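Local coordinates for protein 7,8-dihydro-6-hydroxymethylpterin pyrophosphokinase-dihydropteroate synthase (Plasmodium falciparum, PDB 6JWY) that probably makes dihydropteroate for folate biosynthesis, first pyrophosphorylating 6-hydroxymethyl-7,8-dihydropterin with ATP and then joining the product to 4-aminobenzoate, at residues V377-I382 against D474-I479. The protein carries 1 engineered substitution. Residues are numbered along the deposited sequence; the frame is centred on the assembly and turned at random.
Sequences VLKDRI and DAKPII
Lys-379 and Ile-478 bring the two backbones to their nearest approach, 6.8 Å between CA atoms, while Arg-381 and Asp-474 stand 10.4 Å apart by the same measure. No direct hydrogen bond joins the segments: 377-382 is a loop linking two strands, and 474-479 is a loop that becomes a strand at Ile-478. Ile-478 carries the apolar contact. Its CG1 lies anti to its carbonyl carbon (chi1 -64°), and the branch ends in CD1, 3.8 Å from Leu-378 CB and also against Leu-378 CD1; the two side chains cross at about a right angle. Isoleucine suits this place because one branch serves both neighbours, its CG1 resting 4.0 Å from CB of Lys-379. Lysine suits the edge: its CB meets Ile-478, and with CG anti to the backbone N (chi1 -178°) the extended chain carries the ammonium beyond. There NZ donates to a water at 2.9 Å, which in turn donates to Pro-477 O, so a polar bridge borders the apolar patch; Asp-499 OD1 adds a long, weak ion pair to this NZ. Lys-476 NZ, a like charge 5.2 Å from Lys-379 NZ, is hydrogen-bonded to OE1 of Gln-460. At the solvent-exposed end, Asp-474 OD2 lies over one face of the Arg-381 guanidinium, 4.4 Å from NH2; no N-H points at it, and Asp-474 is poorly ordered, so any attraction is probably loose. The contact joins the loop between strands 373-376 and 383-384, the last two strands of the antiparallel sheet, to the start of strand 478-482 in the parallel sheet of the TIM-barrel-like pterin-binding domain. Ile-500 of neighbouring strand 500-503 touches both Leu-378 and Ile-478, while Pro-477 and Ile-479 pack against helices 411-423 and 448-464.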
ATOM      1  N   VAL A 377       1.963 -24.044   3.718  1.00 16.03           N
ATOM      2  CA  VAL A 377       2.799 -25.022   3.028  1.00 15.67           C
ATOM      3  C   VAL A 377       2.117 -25.473   1.739  1.00 16.97           C
ATOM      4  O   VAL A 377       1.030 -26.054   1.776  1.00 16.28           O
ATOM      5  CB  VAL A 377       3.087 -26.252   3.907  1.00 15.29           C
ATOM      6  CG1 VAL A 377       3.666 -27.384   3.077  1.00 14.75           C
ATOM      7  CG2 VAL A 377       3.968 -25.937   5.113  1.00 15.44           C
ATOM      8  N   LEU A 378       2.792 -25.251   0.607  1.00 17.56           N
ATOM      9  CA  LEU A 378       2.207 -25.516  -0.691  1.00 18.13           C
ATOM     10  C   LEU A 378       2.502 -26.950  -1.105  1.00 19.16           C
ATOM     11  O   LEU A 378       1.636 -27.646  -1.639  1.00 19.65           O
ATOM     12  CB  LEU A 378       2.811 -24.532  -1.686  1.00 18.97           C
ATOM     13  CG  LEU A 378       2.329 -23.095  -1.509  1.00 19.22           C
ATOM     14  CD1 LEU A 378       2.993 -22.211  -2.549  1.00 18.37           C
ATOM     15  CD2 LEU A 378       0.813 -23.028  -1.651  1.00 18.91           C
ATOM     16  N   LYS A 379       3.735 -27.377  -0.845  1.00 19.84           N
ATOM     17  CA  LYS A 379       4.155 -28.712  -1.196  1.00 20.64           C
ATOM     18  C   LYS A 379       4.899 -29.317  -0.018  1.00 23.45           C
ATOM     19  O   LYS A 379       4.312 -30.049   0.774  1.00 25.43           O
ATOM     20  CB  LYS A 379       5.018 -28.663  -2.450  1.00 19.58           C
ATOM     21  CG  LYS A 379       5.477 -30.022  -2.942  1.00 20.71           C
ATOM     22  CD  LYS A 379       6.387 -29.840  -4.111  1.00 22.67           C
ATOM     23  CE  LYS A 379       7.008 -31.126  -4.595  1.00 25.11           C
ATOM     24  NZ  LYS A 379       7.633 -30.909  -5.923  1.00 29.40           N
ATOM     25  N   ASP A 380       6.184 -28.973   0.109  1.00 27.41           N
ATOM     26  CA  ASP A 380       7.040 -29.633   1.080  1.00 30.88           C
ATOM     27  C   ASP A 380       7.953 -28.629   1.776  1.00 31.48           C
ATOM     28  O   ASP A 380       8.748 -29.022   2.625  1.00 33.18           O
ATOM     29  CB  ASP A 380       7.808 -30.795   0.449  1.00 32.41           C
ATOM     30  CG  ASP A 380       8.613 -30.408  -0.778  1.00 41.44           C
ATOM     31  OD1 ASP A 380       8.725 -29.165  -1.089  1.00 40.52           O
ATOM     32  OD2 ASP A 380       9.113 -31.354  -1.433  1.00 48.87           O
ATOM     33  N   ARG A 381       7.816 -27.341   1.437  1.00 29.57           N
ATOM     34  CA  ARG A 381       8.689 -26.336   2.013  1.00 29.21           C
ATOM     35  C   ARG A 381       7.872 -25.287   2.761  1.00 25.93           C
ATOM     36  O   ARG A 381       6.662 -25.169   2.588  1.00 25.39           O
ATOM     37  CB  ARG A 381       9.562 -25.722   0.910  1.00 34.56           C
ATOM     38  CG  ARG A 381      10.692 -26.632   0.449  1.00 41.90           C
ATOM     39  CD  ARG A 381      11.310 -26.259  -0.882  1.00 52.83           C
ATOM     40  NE  ARG A 381      12.185 -25.094  -0.807  1.00 67.87           N
ATOM     41  CZ  ARG A 381      13.452 -25.131  -0.397  1.00 77.36           C
ATOM     42  NH1 ARG A 381      13.994 -26.280  -0.019  1.00 79.81           N
ATOM     43  NH2 ARG A 381      14.174 -24.021  -0.363  1.00 76.33           N
ATOM     44  N   ILE A 382       8.586 -24.507   3.570  1.00 23.49           N
ATOM     45  CA  ILE A 382       8.076 -23.425   4.388  1.00 21.99           C
ATOM     46  C   ILE A 382       7.843 -22.211   3.506  1.00 20.63           C
ATOM     47  O   ILE A 382       8.752 -21.804   2.784  1.00 20.79           O
ATOM     48  CB  ILE A 382       9.150 -23.105   5.438  1.00 23.89           C
ATOM     49  CG1 ILE A 382       9.079 -24.068   6.624  1.00 26.40           C
ATOM     50  CG2 ILE A 382       9.111 -21.654   5.885  1.00 23.56           C
ATOM     51  CD1 ILE A 382      10.284 -23.908   7.540  1.00 28.66           C
ATOM     52  N   ASP A 474      15.302 -27.956  -7.438  1.00119.73           N
ATOM     53  CA  ASP A 474      14.271 -27.170  -6.772  1.00108.18           C
ATOM     54  C   ASP A 474      13.897 -25.954  -7.627  1.00 91.21           C
ATOM     55  O   ASP A 474      13.644 -24.864  -7.114  1.00 85.25           O
ATOM     56  CB  ASP A 474      14.589 -26.924  -5.288  1.00110.95           C
ATOM     57  CG  ASP A 474      15.872 -26.146  -5.024  1.00111.17           C
ATOM     58  OD1 ASP A 474      16.938 -26.553  -5.547  1.00105.81           O
ATOM     59  OD2 ASP A 474      15.798 -25.136  -4.290  1.00107.77           O
ATOM     60  N   ALA A 475      13.866 -26.182  -8.944  1.00 69.80           N
ATOM     61  CA  ALA A 475      13.338 -25.248  -9.920  1.00 55.83           C
ATOM     62  C   ALA A 475      12.043 -25.809 -10.499  1.00 50.86           C
ATOM     63  O   ALA A 475      11.506 -25.253 -11.462  1.00 46.96           O
ATOM     64  CB  ALA A 475      14.359 -25.035 -11.011  1.00 56.69           C
ATOM     65  N   LYS A 476      11.575 -26.930  -9.923  1.00 42.63           N
ATOM     66  CA  LYS A 476      10.365 -27.600 -10.381  1.00 35.73           C
ATOM     67  C   LYS A 476       9.143 -26.864  -9.837  1.00 32.40           C
ATOM     68  O   LYS A 476       9.064 -26.557  -8.650  1.00 36.16           O
ATOM     69  CB  LYS A 476      10.334 -29.053  -9.908  1.00 33.62           C
ATOM     70  CG  LYS A 476       9.335 -29.949 -10.633  1.00 31.06           C
ATOM     71  CD  LYS A 476       9.325 -31.343 -10.040  1.00 28.72           C
ATOM     72  CE  LYS A 476       8.371 -32.283 -10.738  1.00 30.20           C
ATOM     73  NZ  LYS A 476       8.541 -33.683 -10.272  1.00 32.46           N
ATOM     74  N   PRO A 477       8.155 -26.532 -10.685  1.00 27.40           N
ATOM     75  CA  PRO A 477       6.959 -25.864 -10.193  1.00 25.11           C
ATOM     76  C   PRO A 477       6.162 -26.841  -9.342  1.00 23.59           C
ATOM     77  O   PRO A 477       6.254 -28.065  -9.505  1.00 21.12           O
ATOM     78  CB  PRO A 477       6.166 -25.510 -11.455  1.00 24.58           C
ATOM     79  CG  PRO A 477       6.673 -26.507 -12.488  1.00 26.89           C
ATOM     80  CD  PRO A 477       8.128 -26.770 -12.137  1.00 27.27           C
ATOM     81  N   ILE A 478       5.429 -26.239  -8.404  1.00 20.94           N
ATOM     82  CA  ILE A 478       4.340 -26.879  -7.702  1.00 18.39           C
ATOM     83  C   ILE A 478       3.200 -26.998  -8.706  1.00 17.42           C
ATOM     84  O   ILE A 478       3.012 -26.097  -9.528  1.00 16.91           O
ATOM     85  CB  ILE A 478       4.005 -26.024  -6.468  1.00 18.17           C
ATOM     86  CG1 ILE A 478       5.191 -25.998  -5.494  1.00 16.15           C
ATOM     87  CG2 ILE A 478       2.717 -26.494  -5.811  1.00 17.81           C
ATOM     88  CD1 ILE A 478       5.241 -24.758  -4.633  1.00 15.75           C
ATOM     89  N   ILE A 479       2.514 -28.150  -8.674  1.00 16.11           N
ATOM     90  CA  ILE A 479       1.455 -28.454  -9.623  1.00 15.29           C
ATOM     91  C   ILE A 479       0.147 -28.543  -8.842  1.00 15.57           C
ATOM     92  O   ILE A 479       0.017 -29.311  -7.870  1.00 14.19           O
ATOM     93  CB  ILE A 479       1.730 -29.773 -10.395  1.00 14.99           C
ATOM     94  CG1 ILE A 479       3.123 -29.838 -11.033  1.00 15.94           C
ATOM     95  CG2 ILE A 479       0.640 -30.066 -11.407  1.00 13.02           C
ATOM     96  CD1 ILE A 479       3.266 -29.030 -12.318  1.00 16.50           C
TER
HETATM   97  O   HOH W   1       6.120 -30.285  -8.303  1.00 20.19           O